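PDB 6WTE: B12-binding domain-containing protein from Kitasatospora setae, which acts as the radical SAM methylase TsrM, binding cobalamin and a [4Fe-4S] cluster and probably transferring methyl groups by a non-radical mechanism. Local coordinates for residues G182-V188 with P237-R243; L218-K224 with D266-D271; Y244-L249 with L276-H280. All blocks are in the same frame, centred on the assembly; numbering follows the deposited sequence. Where two conformers were deposited one is given.

Contact 1 (G182-V188 with P237-R243)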
loop_
_atom_site.group_PDB
_atom_site.type_symbol
_atom_site.label_atom_id
_atom_site.label_comp_id
_atom_site.label_asym_id
_atom_site.label_seq_id
_atom_site.Cartn_x
_atom_site.Cartn_y
_atom_site.Cartn_z
ATOM N N GLY A 182 1.591 -10.422 -17.186
ATOM C CA GLY A 182 0.914 -9.140 -17.160
ATOM C C GLY A 182 1.700 -8.029 -16.504
ATOM O O GLY A 182 1.109 -7.044 -16.057
ATOM N N GLN A 183 3.024 -8.150 -16.444
ATOM C CA GLN A 183 3.826 -7.193 -15.697
ATOM C C GLN A 183 3.937 -5.857 -16.424
ATOM O O GLN A 183 3.954 -5.788 -17.657
ATOM C CB GLN A 183 5.224 -7.762 -15.442
ATOM C CG GLN A 183 6.061 -7.940 -16.685
ATOM C CD GLN A 183 7.374 -8.614 -16.377
ATOM O OE1 GLN A 183 8.407 -7.966 -16.229
ATOM N NE2 GLN A 183 7.336 -9.932 -16.261
ATOM N N PHE A 184 3.991 -4.788 -15.626
ATOM C CA PHE A 184 4.316 -3.433 -16.079
ATOM C C PHE A 184 3.467 -2.998 -17.273
ATOM O O PHE A 184 3.971 -2.483 -18.273
ATOM C CB PHE A 184 5.809 -3.307 -16.397
ATOM C CG PHE A 184 6.701 -3.535 -15.211
ATOM C CD1 PHE A 184 6.814 -2.572 -14.218
ATOM C CD2 PHE A 184 7.436 -4.705 -15.091
ATOM C CE1 PHE A 184 7.639 -2.776 -13.125
ATOM C CE2 PHE A 184 8.264 -4.917 -13.994
ATOM C CZ PHE A 184 8.359 -3.950 -13.012
ATOM N N GLU A 185 2.155 -3.197 -17.151
ATOM C CA GLU A 185 1.179 -2.665 -18.089
ATOM C C GLU A 185 0.617 -1.348 -17.566
ATOM O O GLU A 185 0.638 -1.090 -16.360
ATOM C CB GLU A 185 0.038 -3.672 -18.294
ATOM C CG GLU A 185 0.487 -4.990 -18.925
ATOM C CD GLU A 185 -0.619 -6.045 -18.940
ATOM O OE1 GLU A 185 -1.706 -5.783 -18.381
ATOM O OE2 GLU A 185 -0.397 -7.141 -19.507
ATOM N N PRO A 186 0.108 -0.483 -18.448
ATOM C CA PRO A 186 -0.464 0.789 -17.959
ATOM C C PRO A 186 -1.694 0.602 -17.087
ATOM O O PRO A 186 -1.853 1.316 -16.087
ATOM C CB PRO A 186 -0.801 1.541 -19.255
ATOM C CG PRO A 186 0.132 0.952 -20.291
ATOM C CD PRO A 186 0.217 -0.511 -19.917
ATOM N N ARG A 187 -2.571 -0.332 -17.451
ATOM C CA ARG A 187 -3.795 -0.693 -16.734
ATOM C C ARG A 187 -4.809 0.443 -16.655
ATOM O O ARG A 187 -5.790 0.337 -15.900
ATOM C CB ARG A 187 -3.486 -1.224 -15.320
ATOM C CG ARG A 187 -2.419 -2.321 -15.330
ATOM C CD ARG A 187 -2.330 -3.099 -14.008
ATOM N NE ARG A 187 -0.971 -3.589 -13.833
ATOM C CZ ARG A 187 -0.466 -4.636 -14.479
ATOM N NH1 ARG A 187 -1.224 -5.329 -15.321
ATOM N NH2 ARG A 187 0.799 -4.988 -14.286
ATOM N N VAL A 188 -4.634 1.508 -17.445
ATOM C CA VAL A 188 -5.590 2.614 -17.426
ATOM C C VAL A 188 -6.986 2.131 -17.814
ATOM O O VAL A 188 -7.993 2.587 -17.253
ATOM C CB VAL A 188 -5.107 3.755 -18.341
ATOM C CG1 VAL A 188 -6.164 4.849 -18.442
ATOM C CG2 VAL A 188 -3.800 4.326 -17.820
ATOM N N PRO A 237 4.355 0.633 -9.711
ATOM C CA PRO A 237 4.194 0.679 -11.174
ATOM C C PRO A 237 3.639 -0.624 -11.728
ATOM O O PRO A 237 2.732 -0.607 -12.567
ATOM C CB PRO A 237 5.611 0.980 -11.674
ATOM C CG PRO A 237 6.209 1.789 -10.569
ATOM C CD PRO A 237 5.664 1.181 -9.297
ATOM N N ASP A 238 4.128 -1.761 -11.249
ATOM C CA ASP A 238 3.601 -3.023 -11.750
ATOM C C ASP A 238 2.234 -3.336 -11.159
ATOM O O ASP A 238 1.308 -3.717 -11.884
ATOM C CB ASP A 238 4.548 -4.170 -11.443
ATOM C CG ASP A 238 3.907 -5.505 -11.722
ATOM O OD1 ASP A 238 3.678 -5.789 -12.911
ATOM O OD2 ASP A 238 3.592 -6.236 -10.762
ATOM N N ALA A 239 2.100 -3.213 -9.840
ATOM C CA ALA A 239 0.901 -3.707 -9.172
ATOM C C ALA A 239 -0.296 -2.779 -9.340
ATOM O O ALA A 239 -1.441 -3.240 -9.277
ATOM C CB ALA A 239 1.189 -3.932 -7.687
ATOM N N LYS A 240 -0.067 -1.485 -9.534
ATOM C CA LYS A 240 -1.146 -0.545 -9.824
ATOM C C LYS A 240 -1.280 -0.243 -11.308
ATOM O O LYS A 240 -2.398 -0.170 -11.824
ATOM C CB LYS A 240 -0.930 0.774 -9.067
ATOM C CG LYS A 240 -0.657 0.613 -7.581
ATOM C CD LYS A 240 -1.877 0.079 -6.832
ATOM C CE LYS A 240 -3.020 1.084 -6.792
ATOM N NZ LYS A 240 -3.990 0.765 -5.697
ATOM N N GLY A 241 -0.173 -0.052 -12.008
ATOM C CA GLY A 241 -0.210 0.329 -13.408
ATOM C C GLY A 241 0.848 1.383 -13.648
ATOM O O GLY A 241 1.157 2.196 -12.777
ATOM N N THR A 242 1.417 1.367 -14.852
ATOM C CA THR A 242 2.558 2.206 -15.205
ATOM C C THR A 242 2.169 3.542 -15.820
ATOM O O THR A 242 3.062 4.313 -16.184
ATOM C CB THR A 242 3.466 1.471 -16.195
ATOM O OG1 THR A 242 2.723 1.190 -17.391
ATOM C CG2 THR A 242 3.962 0.162 -15.600
ATOM N N ARG A 243 0.877 3.822 -15.981
ATOM C CA ARG A 243 0.417 5.098 -16.513
ATOM C C ARG A 243 -0.750 5.590 -15.666
ATOM O O ARG A 243 -1.415 4.811 -14.976
ATOM C CB ARG A 243 -0.002 4.985 -17.985
ATOM C CG ARG A 243 1.147 4.637 -18.932
ATOM C CD ARG A 243 2.201 5.738 -18.976
ATOM N NE ARG A 243 3.290 5.387 -19.884
ATOM C CZ ARG A 243 4.458 4.881 -19.497
ATOM N NH1 ARG A 243 4.706 4.679 -18.208
ATOM N NH2 ARG A 243 5.387 4.585 -20.401
HETATM O O HOH W 1 3.856 -0.059 -19.411
HETATM O O HOH W 2 -3.457 3.170 -14.489
#

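Contact 2 (L218-K224 with D266-D271)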
loop_
_atom_site.group_PDB
_atom_site.type_symbol
_atom_site.label_atom_id
_atom_site.label_comp_id
_atom_site.label_asym_id
_atom_site.label_seq_id
_atom_site.Cartn_x
_atom_site.Cartn_y
_atom_site.Cartn_z
ATOM N N LEU A 218 -8.323 7.324 8.828
ATOM C CA LEU A 218 -8.670 8.542 8.116
ATOM C C LEU A 218 -9.483 8.229 6.870
ATOM O O LEU A 218 -9.408 7.135 6.294
ATOM C CB LEU A 218 -7.413 9.311 7.706
ATOM C CG LEU A 218 -6.501 9.860 8.800
ATOM C CD1 LEU A 218 -5.641 10.961 8.208
ATOM C CD2 LEU A 218 -7.306 10.366 9.985
ATOM N N GLY A 219 -10.264 9.219 6.447
ATOM C CA GLY A 219 -10.885 9.130 5.142
ATOM C C GLY A 219 -9.831 8.897 4.074
ATOM O O GLY A 219 -8.704 9.387 4.164
ATOM N N SER A 220 -10.185 8.096 3.085
ATOM C CA SER A 220 -9.312 7.830 1.957
ATOM C C SER A 220 -9.945 8.412 0.703
ATOM O O SER A 220 -11.164 8.358 0.529
ATOM C CB SER A 220 -9.090 6.324 1.797
ATOM O OG SER A 220 -10.321 5.636 1.969
ATOM N N ILE A 221 -9.124 8.982 -0.169
ATOM C CA ILE A 221 -9.629 9.489 -1.438
ATOM C C ILE A 221 -8.593 9.204 -2.511
ATOM O O ILE A 221 -7.423 9.574 -2.372
ATOM C CB ILE A 221 -9.972 10.991 -1.389
ATOM C CG1 ILE A 221 -10.504 11.451 -2.749
ATOM C CG2 ILE A 221 -8.772 11.825 -0.946
ATOM C CD1 ILE A 221 -11.865 10.843 -3.121
ATOM N N LEU A 222 -9.028 8.542 -3.573
ATOM C CA LEU A 222 -8.196 8.275 -4.732
ATOM C C LEU A 222 -8.434 9.364 -5.767
ATOM O O LEU A 222 -9.584 9.711 -6.052
ATOM C CB LEU A 222 -8.540 6.907 -5.317
ATOM C CG LEU A 222 -7.811 6.544 -6.606
ATOM C CD1 LEU A 222 -6.333 6.356 -6.321
ATOM C CD2 LEU A 222 -8.425 5.280 -7.202
ATOM N N THR A 223 -7.355 9.912 -6.323
ATOM C CA THR A 223 -7.504 10.873 -7.410
ATOM C C THR A 223 -7.019 10.342 -8.750
ATOM O O THR A 223 -7.522 10.772 -9.794
ATOM C CB THR A 223 -6.777 12.192 -7.080
ATOM O OG1 THR A 223 -5.406 12.139 -7.505
ATOM C CG2 THR A 223 -6.835 12.481 -5.578
ATOM N N LYS A 224 -6.101 9.384 -8.746
ATOM C CA LYS A 224 -5.565 8.835 -9.983
ATOM C C LYS A 224 -4.869 7.518 -9.675
ATOM O O LYS A 224 -4.190 7.394 -8.651
ATOM C CB LYS A 224 -4.589 9.817 -10.646
ATOM C CG LYS A 224 -3.432 10.234 -9.745
ATOM C CD LYS A 224 -2.996 11.669 -10.019
ATOM C CE LYS A 224 -1.983 12.135 -8.983
ATOM N NZ LYS A 224 -1.744 13.606 -9.051
ATOM N N ASP A 266 -10.842 14.480 8.100
ATOM C CA ASP A 266 -9.465 14.137 7.761
ATOM C C ASP A 266 -9.459 13.114 6.633
ATOM O O ASP A 266 -9.957 11.994 6.799
ATOM C CB ASP A 266 -8.734 13.584 8.984
ATOM C CG ASP A 266 -8.538 14.624 10.066
ATOM O OD1 ASP A 266 -7.604 15.442 9.941
ATOM O OD2 ASP A 266 -9.334 14.637 11.029
ATOM N N GLN A 267 -8.893 13.488 5.492
ATOM C CA GLN A 267 -8.863 12.615 4.328
ATOM C C GLN A 267 -7.436 12.486 3.832
ATOM O O GLN A 267 -6.700 13.474 3.760
ATOM C CB GLN A 267 -9.781 13.139 3.219
ATOM C CG GLN A 267 -11.221 13.314 3.700
ATOM C CD GLN A 267 -12.145 13.895 2.648
ATOM O OE1 GLN A 267 -11.785 13.991 1.480
ATOM N NE2 GLN A 267 -13.348 14.288 3.067
ATOM N N HIS A 268 -7.048 11.257 3.521
ATOM C CA HIS A 268 -5.703 10.944 3.065
ATOM C C HIS A 268 -5.770 10.540 1.599
ATOM O O HIS A 268 -6.564 9.665 1.237
ATOM C CB HIS A 268 -5.112 9.822 3.922
ATOM C CG HIS A 268 -3.624 9.691 3.818
ATOM N ND1 HIS A 268 -3.000 9.116 2.732
ATOM C CD2 HIS A 268 -2.637 10.063 4.666
ATOM C CE1 HIS A 268 -1.692 9.139 2.915
ATOM N NE2 HIS A 268 -1.444 9.711 4.080
ATOM N N THR A 269 -4.958 11.183 0.754
ATOM C CA THR A 269 -4.907 10.784 -0.649
ATOM C C THR A 269 -4.325 9.379 -0.752
ATOM O O THR A 269 -3.398 9.026 -0.019
ATOM C CB THR A 269 -4.065 11.762 -1.481
ATOM O OG1 THR A 269 -2.742 11.852 -0.938
ATOM C CG2 THR A 269 -4.697 13.139 -1.492
ATOM N N THR A 270 -4.891 8.562 -1.644
ATOM C CA THR A 270 -4.416 7.193 -1.825
ATOM C C THR A 270 -3.794 6.969 -3.198
ATOM O O THR A 270 -3.736 5.829 -3.676
ATOM C CB THR A 270 -5.543 6.190 -1.593
ATOM O OG1 THR A 270 -6.571 6.402 -2.568
ATOM C CG2 THR A 270 -6.104 6.354 -0.196
ATOM N N ASP A 271 -3.370 8.037 -3.856
ATOM C CA ASP A 271 -2.539 7.919 -5.042
ATOM C C ASP A 271 -1.204 7.282 -4.681
ATOM O O ASP A 271 -0.788 7.261 -3.521
ATOM C CB ASP A 271 -2.295 9.302 -5.649
ATOM C CG ASP A 271 -3.581 10.032 -5.961
ATOM O OD1 ASP A 271 -4.650 9.390 -5.955
ATOM O OD2 ASP A 271 -3.528 11.255 -6.193
#

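Contact 3 (Y244-L249 with L276-H280). With EDO (1,2-ethanediol), chain G.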
loop_
_atom_site.group_PDB
_atom_site.type_symbol
_atom_site.label_atom_id
_atom_site.label_comp_id
_atom_site.label_asym_id
_atom_site.label_seq_id
_atom_site.Cartn_x
_atom_site.Cartn_y
_atom_site.Cartn_z
ATOM N N TYR A 244 -1.006 6.893 -15.733
ATOM C CA TYR A 244 -2.006 7.507 -14.868
ATOM C C TYR A 244 -3.400 7.317 -15.449
ATOM O O TYR A 244 -3.679 7.733 -16.579
ATOM C CB TYR A 244 -1.683 8.986 -14.648
ATOM C CG TYR A 244 -0.367 9.115 -13.928
ATOM C CD1 TYR A 244 -0.242 8.698 -12.612
ATOM C CD2 TYR A 244 0.766 9.588 -14.579
ATOM C CE1 TYR A 244 0.963 8.772 -11.953
ATOM C CE2 TYR A 244 1.984 9.671 -13.924
ATOM C CZ TYR A 244 2.073 9.251 -12.611
ATOM O OH TYR A 244 3.272 9.318 -11.939
ATOM N N GLY A 245 -4.262 6.663 -14.678
ATOM C CA GLY A 245 -5.687 6.668 -14.939
ATOM C C GLY A 245 -6.307 7.733 -14.059
ATOM O O GLY A 245 -6.574 7.485 -12.882
ATOM N N GLN A 246 -6.493 8.934 -14.608
ATOM C CA GLN A 246 -6.951 10.076 -13.828
ATOM C C GLN A 246 -8.464 10.040 -13.682
ATOM O O GLN A 246 -9.186 9.873 -14.668
ATOM C CB GLN A 246 -6.534 11.383 -14.504
ATOM C CG GLN A 246 -5.037 11.576 -14.664
ATOM C CD GLN A 246 -4.698 12.859 -15.400
ATOM O OE1 GLN A 246 -5.569 13.499 -15.990
ATOM N NE2 GLN A 246 -3.426 13.239 -15.371
ATOM N N ARG A 247 -8.945 10.228 -12.458
ATOM C CA ARG A 247 -10.379 10.321 -12.243
ATOM C C ARG A 247 -10.882 11.708 -12.618
ATOM O O ARG A 247 -10.155 12.706 -12.522
ATOM C CB ARG A 247 -10.738 10.030 -10.788
ATOM C CG ARG A 247 -10.359 8.651 -10.293
ATOM C CD ARG A 247 -10.809 8.485 -8.853
ATOM N NE ARG A 247 -12.266 8.592 -8.736
ATOM C CZ ARG A 247 -12.919 8.783 -7.593
ATOM N NH1 ARG A 247 -12.252 8.889 -6.452
ATOM N NH2 ARG A 247 -14.244 8.864 -7.594
ATOM N N GLU A 248 -12.142 11.761 -13.040
ATOM C CA GLU A 248 -12.801 13.038 -13.292
ATOM C C GLU A 248 -12.728 13.919 -12.054
ATOM O O GLU A 248 -13.068 13.488 -10.950
ATOM C CB GLU A 248 -14.264 12.807 -13.683
ATOM C CG GLU A 248 -14.498 12.121 -15.027
ATOM C CD GLU A 248 -14.236 13.018 -16.232
ATOM O OE1 GLU A 248 -13.225 13.751 -16.255
ATOM O OE2 GLU A 248 -15.059 12.987 -17.172
ATOM N N LEU A 249 -12.279 15.160 -12.245
ATOM C CA LEU A 249 -12.077 16.057 -11.112
ATOM C C LEU A 249 -13.365 16.241 -10.322
ATOM O O LEU A 249 -13.359 16.180 -9.088
ATOM C CB LEU A 249 -11.557 17.404 -11.611
ATOM C CG LEU A 249 -10.203 17.355 -12.322
ATOM C CD1 LEU A 249 -9.963 18.660 -13.069
ATOM C CD2 LEU A 249 -9.088 17.090 -11.332
ATOM N N LEU A 276 2.831 13.713 -8.413
ATOM C CA LEU A 276 3.133 13.299 -9.774
ATOM C C LEU A 276 1.850 13.384 -10.586
ATOM O O LEU A 276 0.749 13.320 -10.035
ATOM C CB LEU A 276 3.740 11.895 -9.805
ATOM C CG LEU A 276 5.073 11.780 -9.051
ATOM C CD1 LEU A 276 5.708 10.408 -9.261
ATOM C CD2 LEU A 276 6.058 12.886 -9.464
ATOM N N SER A 277 1.988 13.572 -11.895
ATOM C CA SER A 277 0.879 14.055 -12.716
ATOM C C SER A 277 0.322 15.337 -12.087
ATOM O O SER A 277 -0.805 15.399 -11.592
ATOM C CB SER A 277 -0.202 12.977 -12.872
ATOM O OG SER A 277 -1.028 13.220 -13.998
ATOM N N ILE A 278 1.173 16.366 -12.085
ATOM C CA ILE A 278 0.960 17.524 -11.221
ATOM C C ILE A 278 -0.203 18.381 -11.700
ATOM O O ILE A 278 -0.890 19.015 -10.884
ATOM C CB ILE A 278 2.262 18.346 -11.120
ATOM C CG1 ILE A 278 2.079 19.551 -10.186
ATOM C CG2 ILE A 278 2.716 18.799 -12.497
ATOM C CD1 ILE A 278 1.912 19.190 -8.716
ATOM N N ALA A 279 -0.451 18.431 -13.009
ATOM C CA ALA A 279 -1.520 19.291 -13.503
ATOM C C ALA A 279 -2.873 18.838 -12.969
ATOM O O ALA A 279 -3.715 19.668 -12.604
ATOM C CB ALA A 279 -1.516 19.316 -15.033
ATOM N N HIS A 280 -3.090 17.520 -12.904
ATOM C CA HIS A 280 -4.318 16.986 -12.324
ATOM C C HIS A 280 -4.427 17.331 -10.842
ATOM O O HIS A 280 -5.500 17.718 -10.364
ATOM C CB HIS A 280 -4.352 15.470 -12.528
ATOM C CG HIS A 280 -5.631 14.821 -12.099
ATOM N ND1 HIS A 280 -5.789 14.246 -10.856
ATOM C CD2 HIS A 280 -6.791 14.610 -12.763
ATOM C CE1 HIS A 280 -7.001 13.730 -10.764
ATOM N NE2 HIS A 280 -7.629 13.934 -11.909
HETATM C C1 EDO G . 4.913 15.658 -12.931
HETATM O O1 EDO G . 3.611 15.761 -13.517
HETATM C C2 EDO G . 5.538 14.332 -13.360
HETATM O O2 EDO G . 4.676 13.248 -12.978
#

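Contact 1 (G182-V188 with P237-R243)
An irregular loop, 182-188, lies against the short helix that follows the cluster-binding CX3CX2C motif of the radical SAM core (Cys227, Cys231 and Cys234) and against the turn by which the chain leaves that helix. Gly182 O accepts Arg187 NH2 at 2.7 Å and so curls the loop back on itself. The CA-to-CB bond of Gln183 runs sideways, and Gln183 CA sits 3.1 Å from Asp238 OD1. That same carboxylate oxygen accepts the backbone Phe184 N at 2.9 Å with a 160° angle, while the Phe184 ring lies over Asp238 CB, a CH-pi contact of 4.0 Å to the centroid and 21° off the normal. Glu185 O takes Thr242 N at 3.0 Å, a backbone link to the turn, and Glu185 OE1 pairs with Arg187 NH1 at 3.1 Å as well as with Arg162. Pro186 packs its CB on Arg243 CG at 3.7 Å. Its carbonyl leaves no room for a side chain on Gly241: an ideal CB there would be 2.3 Å from Pro186 O, and the positive phi of Gly241 takes the chain out of helical geometry. Arg187 then reaches the helix: its NH2 donates to Asp238 O at 2.8 Å and forms a salt bridge with Asp238 OD1 at 3.3 Å, completing a Glu185-Arg187-Asp238 network that Lys126 extends through Asp238 OD2. The same helix presents Pro237 to the cluster and Lys240 to cobalamin. At the end of the loop, Val188 CG2 rests 3.7 Å from Arg243 O.

Contact 2 (L218-K224 with D266-D271)
Asp266 starts the pairing through its carbonyl: Gly219 N donates to Asp266 O at 2.8 Å, and Leu218 CD2 packs on Asp266 CB at 3.7 Å. The carboxylate itself turns to Arg304. Gln267 lies across from Gly219 at a CA-CA distance of 4.1 Å; a side chain on Gly219 would be tight, since an ideal CB comes 3.1 Å from Asp266 O. At His268 both backbone polar atoms are used, His268 N to Gly219 O at 2.6 Å and Ile221 N to His268 O at 3.0 Å. This ladder, with strand axes 4.3 Å apart and 37° between their directions, joins the first two parallel strands of the radical SAM barrel, a beta-alpha-beta unit whose connection includes helix 249-261. Thr269 is on the same face as Ile221 and Gln267, the two that this helix touches. Thr270 N continues the ladder to Ile221 O at 2.8 Å, and Thr270 CG2 meets Ser220 CB, which is on the face shared with His268, at 3.6 Å; Thr270 and Ser220 both line the cobalamin pocket. Asp271, beyond the strand, clasps the chain after Leu222: OD1 accepts Thr223 N at 2.8 Å and Lys224 N at 3.1 Å, while Asp271 OD2 takes Thr223 OG1 at a very short 2.5 Å.

Contact 3 (Y244-L249 with L276-H280)
The imidazole of His280 is held on both faces and at one edge by a single short piece of chain. Leu249 CD2 lies over one face, 3.8 Å from the centroid and 25° off the normal, and the Gln246 side chain lies over the opposite face, its CB making an off-centre CH-pi contact at 4.0 Å and 30°. In the ring plane, His280 NE2 donates to Arg247 O at 2.9 Å with an angle of 167°. His280 accordingly loses the most surface to this contact, 105 Å².

A second cluster forms where the chain enters helix 278-294. Ser277, at the N-cap position, has positive phi, and its hydroxyl makes no capping bond; instead Ser277 OG accepts Gln246 NE2 at 2.8 Å. Ser277 CB sits over the Tyr244 ring, 4.0 Å from the centroid and only 12° off the normal, and Tyr244 OH approaches Leu276 CB at 3.4 Å. A 1,2-ethanediol, probably from the crystallisation liquor, takes the helix-start amides: Ser277 N to EDO O2 and Ile278 N to EDO O1, each 2.9 Å.

The contact ties the segment around the short strand 245-246 to the start of the helix that follows the second barrel strand of the radical SAM core. Leu276 touches the [4Fe-4S] cluster, and Tyr244 lies near the cluster ligand Cys227, so the join borders the cluster site. Because Arg247 O can only accept, the 2.9 Å bond implies that NE2 of His280 carries a proton.

Overall arrangement
From the N terminus, the chain passes 182-188, then strand 219-221, before contact 1 closes its loop at 237-243. Contact 2 opens inside that loop and closes only at 266-271, so the two cross. Contact 3 opens at 244-249, directly after contact 1 has closed, and ends at 276-280; it is in series with contact 1 and crosses contact 2. Contact 1 joins the loop before helix 209-214 to helix 236-240, contact 2 pairs the first two barrel strands, and contact 3 joins the segment around strand 245-246 to the start of helix 278-294. Contacts 2 and 3 touch through Lys224 NZ and Leu276 O, 2.7 Å apart; contacts 1 and 3 touch where Val188 CG2 packs 3.6 Å from Tyr244 O.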